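Local coordinates for uncharacterized protein from DUF35 family (PDB 3IRB) that is of unknown function but binds zinc and, with its zinc ribbon joined to an OB-fold, may bind acyl-CoA, at residues N43-S48 / I56-R61; D80-D85 / A106-P111; G115-Y120 / W138-K143. All coordinates share one frame; numbering follows the deposited sequence.

Contact 1. Residues N43-S48 / I56-R61; sequences NKIIGS and IFVPAR. With SO4 (sulfate ion), chain G.
Ser48 and Phe57 face each other as an antiparallel hydrogen-bonded pair: Phe57 N gives a bond of 2.8 Å to Ser48 O, and Ser48 N returns one of 3.1 Å to Phe57 O. The serine hydroxyl adds a side-chain bond, OG donating at 2.7 Å to Arg61 O on a lone pair, in the carbonyl plane. With chi1 at 66°, OG stands between its own backbone N and carbonyl carbon, turned to the chain that follows the second strand. An alanine here would probably leave Arg61 O without this donor and the 60-61 backbone freer to shift. The two strands form the first hairpin of the rubredoxin-like zinc ribbon, and Phe57 packs close to the zinc ligands Cys50 and Cys64. Gly47 fits beside Phe57 O, where a CB would clash. Ile45 CG2 meets Val58 CG2 in one of the valine's two conformers, branched side chains suited to a buried apolar spot that Leu117 and Ile77 also line. Further out, Phe57 CD1 lies over the centre of one face of the Arg61 guanidinium, 3.4 Å above its plane, while Arg61 CD sits over the phenylalanine ring near its rim; NH1 and NH2 hold a sulfate, probably from the crystallisation liquor.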
loop_
_atom_site.group_PDB
_atom_site.type_symbol
_atom_site.label_atom_id
_atom_site.label_comp_id
_atom_site.label_asym_id
_atom_site.label_seq_id
_atom_site.Cartn_x
_atom_site.Cartn_y
_atom_site.Cartn_z
ATOM N N ASN A 43 -10.583 3.975 -8.124
ATOM C CA ASN A 43 -9.480 3.159 -8.656
ATOM C C ASN A 43 -8.218 3.968 -8.985
ATOM O O ASN A 43 -7.584 3.747 -10.005
ATOM C CB ASN A 43 -9.944 2.350 -9.874
ATOM C CG ASN A 43 -11.081 1.401 -9.544
ATOM O OD1 ASN A 43 -11.419 1.186 -8.380
ATOM N ND2 ASN A 43 -11.676 0.836 -10.570
ATOM N N LYS A 44 -7.869 4.913 -8.117
ATOM C CA LYS A 44 -6.632 5.667 -8.271
ATOM C C LYS A 44 -5.807 5.584 -7.027
ATOM O O LYS A 44 -6.346 5.409 -5.928
ATOM C CB LYS A 44 -6.935 7.132 -8.558
ATOM C CG LYS A 44 -7.749 7.339 -9.844
ATOM C CD LYS A 44 -8.089 8.813 -10.038
ATOM C CE LYS A 44 -8.846 9.037 -11.347
ATOM N NZ LYS A 44 -9.308 10.453 -11.462
ATOM N N ILE A 45 -4.499 5.726 -7.207
ATOM C CA ILE A 45 -3.541 5.827 -6.113
ATOM C C ILE A 45 -3.105 7.291 -6.088
ATOM O O ILE A 45 -2.446 7.776 -7.041
ATOM C CB ILE A 45 -2.313 4.937 -6.356
ATOM C CG1 ILE A 45 -2.738 3.459 -6.490
ATOM C CG2 ILE A 45 -1.307 5.149 -5.272
ATOM C CD1 ILE A 45 -3.492 2.929 -5.299
ATOM N N ILE A 46 -3.447 7.976 -4.999
ATOM C CA ILE A 46 -3.201 9.418 -4.863
ATOM C C ILE A 46 -2.107 9.685 -3.848
ATOM O O ILE A 46 -2.151 9.235 -2.694
ATOM C CB ILE A 46 -4.444 10.191 -4.417
ATOM C CG1 ILE A 46 -5.601 9.993 -5.392
ATOM C CG2 ILE A 46 -4.096 11.679 -4.252
ATOM C CD1 ILE A 46 -5.332 10.524 -6.777
ATOM N N GLY A 47 -1.086 10.397 -4.289
ATOM C CA GLY A 47 0.002 10.780 -3.417
ATOM C C GLY A 47 -0.030 12.277 -3.250
ATOM O O GLY A 47 -0.895 12.956 -3.828
ATOM N N SER A 48 0.879 12.783 -2.425
ATOM C CA SER A 48 1.043 14.225 -2.307
ATOM C C SER A 48 2.489 14.591 -2.588
ATOM O O SER A 48 3.409 13.770 -2.393
ATOM C CB SER A 48 0.601 14.685 -0.935
ATOM O OG SER A 48 1.442 14.164 0.038
ATOM N N ILE A 56 7.408 12.931 -3.484
ATOM C CA ILE A 56 6.047 12.475 -3.621
ATOM C C ILE A 56 5.835 11.330 -2.634
ATOM O O ILE A 56 6.646 10.439 -2.590
ATOM C CB ILE A 56 5.763 12.010 -5.059
ATOM C CG1 ILE A 56 5.910 13.178 -6.046
ATOM C CG2 ILE A 56 4.363 11.471 -5.160
ATOM C CD1 ILE A 56 5.844 12.749 -7.538
ATOM N N PHE A 57 4.777 11.419 -1.816
ATOM C CA PHE A 57 4.524 10.462 -0.751
ATOM C C PHE A 57 3.284 9.667 -1.076
ATOM O O PHE A 57 2.281 10.224 -1.521
ATOM C CB PHE A 57 4.283 11.139 0.598
ATOM C CG PHE A 57 5.427 11.985 1.063
ATOM C CD1 PHE A 57 6.462 11.420 1.801
ATOM C CD2 PHE A 57 5.492 13.329 0.718
ATOM C CE1 PHE A 57 7.522 12.164 2.236
ATOM C CE2 PHE A 57 6.565 14.094 1.148
ATOM C CZ PHE A 57 7.588 13.513 1.917
ATOM N N VAL A 58 3.337 8.370 -0.799
ATOM C CA VAL A 58 2.152 7.523 -0.878
ATOM C C VAL A 58 2.098 6.698 0.422
ATOM O O VAL A 58 3.128 6.215 0.876
ATOM C CB VAL A 58 2.180 6.625 -2.137
ATOM C CG1 VAL A 58 3.278 5.533 -2.050
ATOM C CG2 VAL A 58 0.781 6.042 -2.412
ATOM N N PRO A 59 0.912 6.607 1.067
ATOM C CA PRO A 59 -0.320 7.358 0.801
ATOM C C PRO A 59 -0.076 8.860 0.973
ATOM O O PRO A 59 0.926 9.266 1.583
ATOM C CB PRO A 59 -1.306 6.853 1.864
ATOM C CG PRO A 59 -0.760 5.469 2.234
ATOM C CD PRO A 59 0.732 5.603 2.128
ATOM N N ALA A 60 -0.917 9.660 0.343
ATOM C CA ALA A 60 -0.805 11.113 0.423
ATOM C C ALA A 60 -0.659 11.580 1.871
ATOM O O ALA A 60 -1.296 11.052 2.788
ATOM C CB ALA A 60 -1.997 11.758 -0.202
ATOM N N ARG A 61 0.157 12.596 2.090
ATOM C CA ARG A 61 0.270 13.151 3.412
ATOM C C ARG A 61 0.268 14.662 3.386
ATOM O O ARG A 61 0.552 15.269 2.370
ATOM C CB ARG A 61 1.480 12.568 4.145
ATOM C CG ARG A 61 2.803 12.906 3.599
ATOM C CD ARG A 61 3.908 12.357 4.524
ATOM N NE ARG A 61 4.179 10.937 4.374
ATOM C CZ ARG A 61 5.269 10.332 4.855
ATOM N NH1 ARG A 61 6.202 11.029 5.510
ATOM N NH2 ARG A 61 5.453 9.036 4.664
HETATM S S SO4 G . 8.957 9.056 6.950
HETATM O O1 SO4 G . 10.266 9.091 6.309
HETATM O O2 SO4 G . 8.617 10.415 7.399
HETATM O O3 SO4 G . 8.969 8.124 8.060
HETATM O O4 SO4 G . 7.989 8.554 5.995
#

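Contact 2. Residues D80-D85 / A106-P111; sequences DEAYVD and ALIRFP. With SO4 (sulfate ion), chain F.
Tyr83 and Arg109 form an antiparallel hydrogen-bonded pair, with Tyr83 N to Arg109 O and Arg109 N to Tyr83 O both at 2.9 Å, and Asp85 N to Leu107 O continues the pairing beyond the non-hydrogen-bonded pair Val84 and Ile108. The side chains sort themselves by face. On the buried side, round the face of Val84 and Ile108, Ala82 CB sits 3.5 Å from Phe110 CE2 and also meets Ile108 CG2; a methyl is small enough to let the ring and the isoleucine branch close in. Val84 CG2 touches Ile108 CD1; Val84 also touches Val144, and Ile108 touches Val142, both of strand 141-144.

The other face carries Tyr83 and Arg109. The tyrosine lies alongside the arginine, both pointing the same way, its ring plane 39° from the guanidinium. Chi1 of 69° sets Tyr83 CG between its own N and carbonyl carbon, and OH comes within 3.6 Å of Arg109 CB. A water bridges the tyrosine OH to Phe110 O, to which it donates at 2.7 Å; the same water stands over the centre of one guanidinium face. At the ring edge, Pro111 N lies in the plane, while Pro111 CD rests 3.8 Å from Glu81 CB. Asp85 also runs beside Arg109, but OD2 stays 4.5 Å from NH1, beyond a salt bridge, and both border a sulfate to which NH1 gives a weak bond. NE and NH2 of Arg109 are bonded instead to Gly115 O and Ile113 O, which hold the group by the start of the next strand. Apolar residues on one face and polar ones on the other suit the curled sheet of an OB-fold, in which strands 83-92 and 98-109 form a long antiparallel hairpin.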
loop_
_atom_site.group_PDB
_atom_site.type_symbol
_atom_site.label_atom_id
_atom_site.label_comp_id
_atom_site.label_asym_id
_atom_site.label_seq_id
_atom_site.Cartn_x
_atom_site.Cartn_y
_atom_site.Cartn_z
ATOM N N ASP A 80 0.352 1.528 -13.003
ATOM C CA ASP A 80 1.027 0.541 -13.798
ATOM C C ASP A 80 2.504 0.346 -13.452
ATOM O O ASP A 80 3.132 -0.547 -14.000
ATOM C CB ASP A 80 0.919 0.891 -15.292
ATOM C CG ASP A 80 -0.522 0.944 -15.797
ATOM O OD1 ASP A 80 -1.443 0.388 -15.150
ATOM O OD2 ASP A 80 -0.725 1.550 -16.877
ATOM N N GLU A 81 3.081 1.178 -12.587
ATOM C CA GLU A 81 4.491 1.038 -12.243
ATOM C C GLU A 81 4.745 0.415 -10.871
ATOM O O GLU A 81 5.898 0.418 -10.401
ATOM C CB GLU A 81 5.192 2.403 -12.327
ATOM C CG GLU A 81 5.200 2.974 -13.726
ATOM C CD GLU A 81 5.943 4.294 -13.827
ATOM O OE1 GLU A 81 6.206 4.934 -12.787
ATOM O OE2 GLU A 81 6.252 4.695 -14.966
ATOM N N ALA A 82 3.703 -0.127 -10.241
ATOM C CA ALA A 82 3.838 -0.777 -8.928
ATOM C C ALA A 82 4.771 -1.981 -9.000
ATOM O O ALA A 82 4.677 -2.797 -9.932
ATOM C CB ALA A 82 2.480 -1.239 -8.375
ATOM N N TYR A 83 5.634 -2.112 -7.994
ATOM C CA TYR A 83 6.507 -3.286 -7.888
ATOM C C TYR A 83 6.626 -3.787 -6.471
ATOM O O TYR A 83 6.357 -3.067 -5.488
ATOM C CB TYR A 83 7.887 -3.009 -8.481
ATOM C CG TYR A 83 8.685 -2.037 -7.669
ATOM C CD1 TYR A 83 8.553 -0.683 -7.859
ATOM C CD2 TYR A 83 9.564 -2.491 -6.715
ATOM C CE1 TYR A 83 9.301 0.217 -7.130
ATOM C CE2 TYR A 83 10.310 -1.610 -5.957
ATOM C CZ TYR A 83 10.169 -0.265 -6.174
ATOM O OH TYR A 83 10.891 0.576 -5.424
ATOM N N VAL A 84 6.986 -5.056 -6.368
ATOM C CA VAL A 84 7.146 -5.707 -5.101
ATOM C C VAL A 84 8.535 -5.321 -4.564
ATOM O O VAL A 84 9.570 -5.638 -5.164
ATOM C CB VAL A 84 7.031 -7.247 -5.217
ATOM C CG1 VAL A 84 7.301 -7.905 -3.850
ATOM C CG2 VAL A 84 5.679 -7.645 -5.782
ATOM N N ASP A 85 8.549 -4.676 -3.409
ATOM C CA ASP A 85 9.808 -4.254 -2.781
ATOM C C ASP A 85 10.388 -5.305 -1.837
ATOM O O ASP A 85 11.608 -5.480 -1.735
ATOM C CB ASP A 85 9.584 -2.925 -2.067
ATOM C CG ASP A 85 10.872 -2.293 -1.592
ATOM O OD1 ASP A 85 11.818 -2.211 -2.400
ATOM O OD2 ASP A 85 10.915 -1.914 -0.410
ATOM N N ALA A 106 3.044 -8.021 1.216
ATOM C CA ALA A 106 4.083 -7.320 0.438
ATOM C C ALA A 106 4.098 -5.839 0.703
ATOM O O ALA A 106 3.050 -5.241 0.940
ATOM C CB ALA A 106 3.888 -7.567 -1.076
ATOM N N LEU A 107 5.287 -5.241 0.648
ATOM C CA LEU A 107 5.413 -3.790 0.498
ATOM C C LEU A 107 5.496 -3.469 -0.968
ATOM O O LEU A 107 6.419 -3.901 -1.671
ATOM C CB LEU A 107 6.656 -3.276 1.184
ATOM C CG LEU A 107 6.815 -1.761 1.121
ATOM C CD1 LEU A 107 5.616 -1.060 1.726
ATOM C CD2 LEU A 107 8.136 -1.393 1.825
ATOM N N ILE A 108 4.508 -2.771 -1.464
ATOM C CA ILE A 108 4.432 -2.454 -2.868
ATOM C C ILE A 108 4.863 -0.991 -2.989
ATOM O O ILE A 108 4.386 -0.138 -2.235
ATOM C CB ILE A 108 3.013 -2.593 -3.408
ATOM C CG1 ILE A 108 2.521 -4.039 -3.285
ATOM C CG2 ILE A 108 2.916 -2.051 -4.833
ATOM C CD1 ILE A 108 3.348 -5.063 -4.002
ATOM N N ARG A 109 5.774 -0.726 -3.908
ATOM C CA ARG A 109 6.277 0.641 -4.109
ATOM C C ARG A 109 6.150 1.078 -5.547
ATOM O O ARG A 109 5.811 0.299 -6.427
ATOM C CB ARG A 109 7.733 0.747 -3.683
ATOM C CG ARG A 109 7.948 0.525 -2.164
ATOM C CD ARG A 109 9.338 0.905 -1.736
ATOM N NE ARG A 109 9.466 2.355 -1.705
ATOM C CZ ARG A 109 10.598 3.022 -1.536
ATOM N NH1 ARG A 109 11.754 2.378 -1.376
ATOM N NH2 ARG A 109 10.575 4.349 -1.537
ATOM N N PHE A 110 6.473 2.345 -5.775
ATOM C CA PHE A 110 6.439 2.933 -7.107
ATOM C C PHE A 110 7.751 3.682 -7.273
ATOM O O PHE A 110 8.183 4.354 -6.336
ATOM C CB PHE A 110 5.265 3.912 -7.230
ATOM C CG PHE A 110 3.941 3.301 -6.901
ATOM C CD1 PHE A 110 3.500 3.247 -5.613
ATOM C CD2 PHE A 110 3.147 2.755 -7.899
ATOM C CE1 PHE A 110 2.297 2.649 -5.297
ATOM C CE2 PHE A 110 1.935 2.166 -7.596
ATOM C CZ PHE A 110 1.518 2.104 -6.286
ATOM N N PRO A 111 8.371 3.595 -8.455
ATOM C CA PRO A 111 9.662 4.262 -8.686
ATOM C C PRO A 111 9.614 5.765 -8.342
ATOM O O PRO A 111 8.689 6.456 -8.746
ATOM C CB PRO A 111 9.914 4.084 -10.182
ATOM C CG PRO A 111 8.857 3.190 -10.695
ATOM C CD PRO A 111 7.842 2.934 -9.656
HETATM S S SO4 F . 12.327 0.415 1.539
HETATM O O1 SO4 F . 12.431 0.136 0.103
HETATM O O2 SO4 F . 11.780 -0.751 2.235
HETATM O O3 SO4 F . 11.421 1.561 1.721
HETATM O O4 SO4 F . 13.686 0.705 2.021
HETATM O O HOH W 1 10.252 3.331 -4.885
#

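Contact 3. Residues G115-Y120 / W138-K143; sequences GGLLCY and WPLRVK. With SO4 (sulfate ion), chain E.
Tyr120 and Arg141 pair as neighbours on parallel strands, the pair bracketed by two bonds of Tyr120: its N to Leu140 O at 3.0 Å, and its O from Val142 N at 2.8 Å. Ahead of these, where the chains spread apart, a water takes over, donating to Leu118 O and accepting from Leu140 N at 2.9 Å. The apolar contacts lie to the sides. Cys119 SG rests 3.8 Å from Leu140 CB, a compact, polarisable atom in a buried place that Ile108 also borders. Leu117 divides its methyls: CD1 meets Leu140 CD2 at 4.1 Å, and CD2 approaches the Trp138 ring at its edge, near the plane. Chi1 of -66° puts Tyr120 CG anti to its carbonyl carbon, and CE2 of the ring reaches Pro139 CG at 3.8 Å; Met20 of helix 12-28 touches both residues. That helix also takes the indole N-H, as Trp138 NE1 bonds to Met20 O. Charge appears at the exposed margin, where Arg141 NE and NH2 bind two oxygens of a sulfate that Ser135 OG also holds. Two main-chain bonds and a water thus serve the backbone between these strands, neighbouring strands take other groups, and leucine, cysteine, proline and the tryptophan edge supply apolar packing beside them.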
loop_
_atom_site.group_PDB
_atom_site.type_symbol
_atom_site.label_atom_id
_atom_site.label_comp_id
_atom_site.label_asym_id
_atom_site.label_seq_id
_atom_site.Cartn_x
_atom_site.Cartn_y
_atom_site.Cartn_z
ATOM N N GLY A 115 7.533 6.078 0.504
ATOM C CA GLY A 115 6.520 5.250 1.156
ATOM C C GLY A 115 6.158 4.109 0.235
ATOM O O GLY A 115 6.924 3.703 -0.619
ATOM N N GLY A 116 4.950 3.625 0.384
ATOM C CA GLY A 116 4.525 2.418 -0.286
ATOM C C GLY A 116 3.235 1.961 0.331
ATOM O O GLY A 116 2.696 2.637 1.192
ATOM N N LEU A 117 2.752 0.807 -0.114
ATOM C CA LEU A 117 1.491 0.294 0.315
ATOM C C LEU A 117 1.709 -1.127 0.807
ATOM O O LEU A 117 2.253 -1.953 0.064
ATOM C CB LEU A 117 0.522 0.315 -0.867
ATOM C CG LEU A 117 0.161 1.717 -1.334
ATOM C CD1 LEU A 117 -0.702 1.618 -2.581
ATOM C CD2 LEU A 117 -0.512 2.496 -0.250
ATOM N N LEU A 118 1.300 -1.395 2.048
ATOM C CA LEU A 118 1.285 -2.758 2.592
ATOM C C LEU A 118 0.049 -3.461 2.053
ATOM O O LEU A 118 -1.069 -3.042 2.348
ATOM C CB LEU A 118 1.288 -2.707 4.119
ATOM C CG LEU A 118 1.581 -3.975 4.904
ATOM C CD1 LEU A 118 2.952 -4.563 4.537
ATOM C CD2 LEU A 118 1.484 -3.646 6.398
ATOM N N CYS A 119 0.269 -4.510 1.266
ATOM C CA CYS A 119 -0.760 -5.153 0.485
ATOM C C CYS A 119 -0.713 -6.648 0.638
ATOM O O CYS A 119 0.313 -7.230 0.999
ATOM C CB CYS A 119 -0.543 -4.855 -1.020
ATOM S SG CYS A 119 -0.585 -3.143 -1.517
ATOM N N TYR A 120 -1.844 -7.277 0.325
ATOM C CA TYR A 120 -1.879 -8.686 0.000
ATOM C C TYR A 120 -1.471 -8.898 -1.448
ATOM O O TYR A 120 -1.909 -8.156 -2.335
ATOM C CB TYR A 120 -3.304 -9.203 0.126
ATOM C CG TYR A 120 -3.847 -9.192 1.515
ATOM C CD1 TYR A 120 -3.272 -9.983 2.514
ATOM C CD2 TYR A 120 -4.957 -8.431 1.823
ATOM C CE1 TYR A 120 -3.809 -9.998 3.798
ATOM C CE2 TYR A 120 -5.498 -8.442 3.076
ATOM C CZ TYR A 120 -4.930 -9.216 4.060
ATOM O OH TYR A 120 -5.522 -9.205 5.290
ATOM N N TRP A 138 -9.261 -1.228 0.986
ATOM C CA TRP A 138 -8.136 -1.408 1.894
ATOM C C TRP A 138 -8.330 -2.645 2.768
ATOM O O TRP A 138 -9.436 -2.882 3.252
ATOM C CB TRP A 138 -8.008 -0.174 2.781
ATOM C CG TRP A 138 -6.826 -0.178 3.612
ATOM C CD1 TRP A 138 -6.673 -0.781 4.816
ATOM C CD2 TRP A 138 -5.594 0.438 3.309
ATOM N NE1 TRP A 138 -5.421 -0.569 5.281
ATOM C CE2 TRP A 138 -4.726 0.169 4.364
ATOM C CE3 TRP A 138 -5.116 1.158 2.208
ATOM C CZ2 TRP A 138 -3.409 0.623 4.380
ATOM C CZ3 TRP A 138 -3.840 1.613 2.225
ATOM C CH2 TRP A 138 -2.981 1.326 3.293
ATOM N N PRO A 139 -7.270 -3.448 2.979
ATOM C CA PRO A 139 -5.948 -3.400 2.408
ATOM C C PRO A 139 -6.000 -3.852 0.971
ATOM O O PRO A 139 -6.763 -4.753 0.638
ATOM C CB PRO A 139 -5.149 -4.440 3.221
ATOM C CG PRO A 139 -5.984 -4.906 4.229
ATOM C CD PRO A 139 -7.380 -4.523 3.983
ATOM N N LEU A 140 -5.212 -3.213 0.128
ATOM C CA LEU A 140 -5.205 -3.531 -1.290
ATOM C C LEU A 140 -4.749 -4.972 -1.580
ATOM O O LEU A 140 -3.981 -5.578 -0.813
ATOM C CB LEU A 140 -4.347 -2.555 -2.076
ATOM C CG LEU A 140 -5.019 -1.200 -2.416
ATOM C CD1 LEU A 140 -5.250 -0.410 -1.177
ATOM C CD2 LEU A 140 -4.210 -0.355 -3.422
ATOM N N ARG A 141 -5.246 -5.495 -2.689
ATOM C CA ARG A 141 -4.846 -6.785 -3.218
ATOM C C ARG A 141 -4.215 -6.589 -4.580
ATOM O O ARG A 141 -4.792 -5.934 -5.472
ATOM C CB ARG A 141 -6.038 -7.735 -3.420
ATOM C CG ARG A 141 -6.804 -8.160 -2.172
ATOM C CD ARG A 141 -7.729 -9.372 -2.502
ATOM N NE ARG A 141 -8.849 -9.004 -3.374
ATOM C CZ ARG A 141 -9.001 -9.369 -4.647
ATOM N NH1 ARG A 141 -8.109 -10.126 -5.256
ATOM N NH2 ARG A 141 -10.051 -8.947 -5.324
ATOM N N VAL A 142 -3.065 -7.223 -4.765
ATOM C CA VAL A 142 -2.339 -7.151 -6.015
ATOM C C VAL A 142 -1.998 -8.566 -6.478
ATOM O O VAL A 142 -2.004 -9.511 -5.686
ATOM C CB VAL A 142 -1.053 -6.311 -5.882
ATOM C CG1 VAL A 142 -1.343 -4.984 -5.216
ATOM C CG2 VAL A 142 0.051 -7.086 -5.149
ATOM N N LYS A 143 -1.718 -8.712 -7.764
ATOM C CA LYS A 143 -1.223 -9.977 -8.264
ATOM C C LYS A 143 0.060 -9.759 -9.035
ATOM O O LYS A 143 0.293 -8.668 -9.577
ATOM C CB LYS A 143 -2.251 -10.663 -9.160
ATOM C CG LYS A 143 -2.450 -10.030 -10.511
ATOM C CD LYS A 143 -2.881 -11.082 -11.540
ATOM C CE LYS A 143 -3.469 -10.416 -12.794
ATOM N NZ LYS A 143 -3.610 -11.385 -13.943
HETATM S S SO4 E . -12.415 -7.148 -3.268
HETATM O O1 SO4 E . -12.314 -7.730 -4.590
HETATM O O2 SO4 E . -13.658 -7.546 -2.619
HETATM O O3 SO4 E . -12.433 -5.691 -3.384
HETATM O O4 SO4 E . -11.272 -7.547 -2.427
HETATM O O HOH W 2 -3.160 -1.571 1.447
#

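Contacts 1 and 3 are mostly buried, whereas contact 2 is buried on one face and polar on the other. Contact 1 belongs to the zinc ribbon; contacts 2 and 3 build the OB-fold, where the neighbouring strands 98-109 and 114-123 bring Ile108 O to Leu117 N and Ala106 N to Cys119 O. Strand 114-123 also lies beside strand 56-58, with Val58 O near Gly116 N, so one sheet runs through both domains. Ile45 reaches Phe110 of contact 2 and Leu140 of contact 3, an apolar junction. Antiparallel pairing marks contacts 1 and 2, parallel pairing contact 3. Each contact has an arginine beside a sulfate, held by well-formed bonds in contacts 1 and 3 but only weakly in contact 2.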